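Side-chain contact in periplasmic solute binding protein (Candidatus liberibacter, PDB 4CL2), which binds manganese or zinc ions and probably delivers them, as a periplasmic solute-binding protein, to a membrane transporter for uptake: residues 23-28 with 137-142. Numbering follows the deposited sequence.
Sequences KDLVTV and ELNARE
In both Lys23 and Asn139 the first torsion sets CG opposite the carbonyl carbon and beside the backbone N (chi1 -62° and -64°). Extended beyond CG, the Lys23 chain lays its methylenes slantwise over the carboxamide of Asn139. Lys23 CD is 3.6 Å from Asn139 ND2 and 3.7 Å from both CG and OD1 of Asn139. Such even spacing places the methylene over the flat amide rather than at one end of it, and the contact is van der Waals in nature. The amide has its polar hold elsewhere, since ND2 donates a hydrogen bond to Ile21 O in the last turn of helix 12-22. Lys23, with positive phi (41°), is the residue where the chain leaves that helix and turns toward strand 27-30, an outermost strand of the four-stranded parallel sheet. Through buried Asn139, helix 133-158, the single long helix that links the two lobes, as is characteristic of cluster 9 solute-binding proteins, is joined to the C-terminal end of helix 12-22, well away from the manganese site. One turn further along, Glu142 OE1 lies 4.3 Å from Lys23 NZ, too long for a salt bridge, though the opposite charges may attract weakly. On the ND2 side, Leu25 CD1 only comes to 4.5 Å from Asn139 ND2, and the Leu25 side chain also touches Lys135 and Tyr136 of the same long helix.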
ATOM      1  N   LYS A  23      -5.613  19.408   0.859  1.00 17.90           N
ATOM      2  CA  LYS A  23      -4.883  20.551   0.314  1.00 19.73           C
ATOM      3  C   LYS A  23      -4.692  21.681   1.290  1.00 26.55           C
ATOM      4  O   LYS A  23      -5.033  22.832   1.006  1.00 31.65           O
ATOM      5  CB  LYS A  23      -5.551  21.090  -0.900  1.00 25.48           C
ATOM      6  CG  LYS A  23      -5.595  20.100  -1.997  1.00 28.85           C
ATOM      7  CD  LYS A  23      -6.251  20.753  -3.175  1.00 39.51           C
ATOM      8  CE  LYS A  23      -5.739  20.144  -4.456  1.00 52.67           C
ATOM      9  NZ  LYS A  23      -5.810  21.200  -5.503  1.00 60.14           N
ATOM     10  N   ASP A  24      -4.159  21.366   2.429  1.00 26.73           N
ATOM     11  CA  ASP A  24      -3.889  22.519   3.384  1.00 30.12           C
ATOM     12  C   ASP A  24      -5.087  23.143   4.118  1.00 23.64           C
ATOM     13  O   ASP A  24      -4.869  24.062   4.953  1.00 22.73           O
ATOM     14  CB  ASP A  24      -3.044  23.652   2.774  1.00 31.74           C
ATOM     15  CG  ASP A  24      -1.695  23.173   2.238  1.00 40.91           C
ATOM     16  OD1 ASP A  24      -1.039  22.286   2.837  1.00 35.64           O
ATOM     17  OD2 ASP A  24      -1.268  23.718   1.212  1.00 52.06           O
ATOM     18  N   LEU A  25      -6.304  22.593   3.947  1.00 21.96           N
ATOM     19  CA  LEU A  25      -7.395  22.944   4.824  1.00 18.96           C
ATOM     20  C   LEU A  25      -7.210  22.476   6.243  1.00 18.06           C
ATOM     21  O   LEU A  25      -7.750  23.045   7.148  1.00 21.16           O
ATOM     22  CB  LEU A  25      -8.721  22.417   4.292  1.00 17.99           C
ATOM     23  CG  LEU A  25      -9.075  23.043   2.935  1.00 21.25           C
ATOM     24  CD1 LEU A  25     -10.171  22.175   2.332  1.00 22.33           C
ATOM     25  CD2 LEU A  25      -9.505  24.495   3.055  1.00 24.31           C
ATOM     26  N   VAL A  26      -6.471  21.383   6.388  1.00 17.19           N
ATOM     27  CA  VAL A  26      -6.029  20.827   7.667  1.00 20.05           C
ATOM     28  C   VAL A  26      -4.527  20.577   7.591  1.00 20.08           C
ATOM     29  O   VAL A  26      -3.948  20.503   6.497  1.00 22.25           O
ATOM     30  CB  VAL A  26      -6.754  19.525   8.046  1.00 20.85           C
ATOM     31  CG1 VAL A  26      -8.245  19.721   8.032  1.00 25.25           C
ATOM     32  CG2 VAL A  26      -6.303  18.345   7.189  1.00 20.91           C
ATOM     33  N   THR A  27      -3.904  20.467   8.761  1.00 17.57           N
ATOM     34  CA  THR A  27      -2.525  20.046   8.853  1.00 19.99           C
ATOM     35  C   THR A  27      -2.437  18.544   8.829  1.00 21.63           C
ATOM     36  O   THR A  27      -3.027  17.912   9.671  1.00 18.91           O
ATOM     37  CB  THR A  27      -1.895  20.605  10.138  1.00 22.31           C
ATOM     38  OG1 THR A  27      -1.999  22.035  10.078  1.00 24.26           O
ATOM     39  CG2 THR A  27      -0.432  20.208  10.259  1.00 24.76           C
ATOM     40  N   VAL A  28      -1.751  17.965   7.835  1.00 17.22           N
ATOM     41  CA  VAL A  28      -1.648  16.527   7.732  1.00 18.55           C
ATOM     42  C   VAL A  28      -0.259  16.135   8.267  1.00 17.93           C
ATOM     43  O   VAL A  28       0.793  16.662   7.821  1.00 20.38           O
ATOM     44  CB  VAL A  28      -1.827  16.080   6.270  1.00 23.55           C
ATOM     45  CG1 VAL A  28      -1.508  14.607   6.126  1.00 24.54           C
ATOM     46  CG2 VAL A  28      -3.255  16.352   5.819  1.00 22.79           C
ATOM     47  N   GLU A 137     -15.039  17.568  -1.290  1.00 16.15           N
ATOM     48  CA  GLU A 137     -15.789  16.863  -2.361  1.00 16.33           C
ATOM     49  C   GLU A 137     -15.075  17.065  -3.695  1.00 16.72           C
ATOM     50  O   GLU A 137     -14.813  16.099  -4.441  1.00 15.70           O
ATOM     51  CB  GLU A 137     -17.249  17.313  -2.401  1.00 18.84           C
ATOM     52  CG  GLU A 137     -18.165  16.375  -3.217  1.00 20.28           C
ATOM     53  CD  GLU A 137     -18.596  15.160  -2.413  1.00 19.32           C
ATOM     54  OE1 GLU A 137     -19.430  15.344  -1.477  1.00 21.96           O
ATOM     55  OE2 GLU A 137     -18.096  14.066  -2.714  1.00 19.83           O
ATOM     56  N   LEU A 138     -14.791  18.317  -4.020  1.00 16.71           N
ATOM     57  CA  LEU A 138     -14.117  18.616  -5.275  1.00 18.14           C
ATOM     58  C   LEU A 138     -12.746  17.990  -5.320  1.00 17.51           C
ATOM     59  O   LEU A 138     -12.326  17.346  -6.309  1.00 17.65           O
ATOM     60  CB  LEU A 138     -14.086  20.130  -5.497  1.00 20.14           C
ATOM     61  CG  LEU A 138     -13.036  20.559  -6.566  1.00 23.63           C
ATOM     62  CD1 LEU A 138     -13.614  20.229  -7.903  1.00 32.24           C
ATOM     63  CD2 LEU A 138     -12.752  22.055  -6.417  1.00 35.73           C
ATOM     64  N   ASN A 139     -11.994  18.145  -4.219  1.00 14.98           N
ATOM     65  CA  ASN A 139     -10.621  17.650  -4.176  1.00 15.04           C
ATOM     66  C   ASN A 139     -10.536  16.144  -4.316  1.00 16.14           C
ATOM     67  O   ASN A 139      -9.643  15.623  -5.006  1.00 15.20           O
ATOM     68  CB  ASN A 139      -9.903  18.069  -2.889  1.00 15.77           C
ATOM     69  CG  ASN A 139      -9.733  19.577  -2.750  1.00 18.00           C
ATOM     70  OD1 ASN A 139      -9.849  20.335  -3.727  1.00 18.42           O
ATOM     71  ND2 ASN A 139      -9.415  20.042  -1.513  1.00 18.75           N
ATOM     72  N   ALA A 140     -11.471  15.440  -3.673  1.00 15.60           N
ATOM     73  CA  ALA A 140     -11.511  13.998  -3.722  1.00 15.49           C
ATOM     74  C   ALA A 140     -11.782  13.538  -5.182  1.00 14.45           C
ATOM     75  O   ALA A 140     -11.180  12.556  -5.634  1.00 14.13           O
ATOM     76  CB  ALA A 140     -12.568  13.435  -2.795  1.00 15.24           C
ATOM     77  N   ARG A 141     -12.715  14.201  -5.861  1.00 15.65           N
ATOM     78  CA  ARG A 141     -13.016  13.811  -7.254  1.00 16.49           C
ATOM     79  C   ARG A 141     -11.792  14.084  -8.152  1.00 17.84           C
ATOM     80  O   ARG A 141     -11.388  13.250  -8.918  1.00 16.49           O
ATOM     81  CB  ARG A 141     -14.248  14.469  -7.775  1.00 16.73           C
ATOM     82  CG  ARG A 141     -14.570  14.144  -9.240  1.00 17.91           C
ATOM     83  CD  ARG A 141     -13.928  15.129 -10.238  1.00 18.55           C
ATOM     84  NE  ARG A 141     -14.495  16.407 -10.081  1.00 19.82           N
ATOM     85  CZ  ARG A 141     -14.034  17.512 -10.682  1.00 23.94           C
ATOM     86  NH1 ARG A 141     -12.949  17.420 -11.462  1.00 25.89           N
ATOM     87  NH2 ARG A 141     -14.592  18.636 -10.466  1.00 27.20           N
ATOM     88  N   GLU A 142     -11.211  15.276  -8.024  1.00 18.30           N
ATOM     89  CA  GLU A 142     -10.007  15.584  -8.799  1.00 18.50           C
ATOM     90  C   GLU A 142      -8.937  14.581  -8.599  1.00 15.18           C
ATOM     91  O   GLU A 142      -8.245  14.174  -9.542  1.00 16.98           O
ATOM     92  CB  GLU A 142      -9.482  16.996  -8.504  1.00 17.88           C
ATOM     93  CG  GLU A 142     -10.373  18.074  -9.111  1.00 24.43           C
ATOM     94  CD  GLU A 142      -9.884  19.493  -8.869  1.00 30.62           C
ATOM     95  OE1 GLU A 142      -9.054  19.698  -7.941  1.00 33.68           O
ATOM     96  OE2 GLU A 142     -10.391  20.387  -9.574  1.00 31.23           O
TER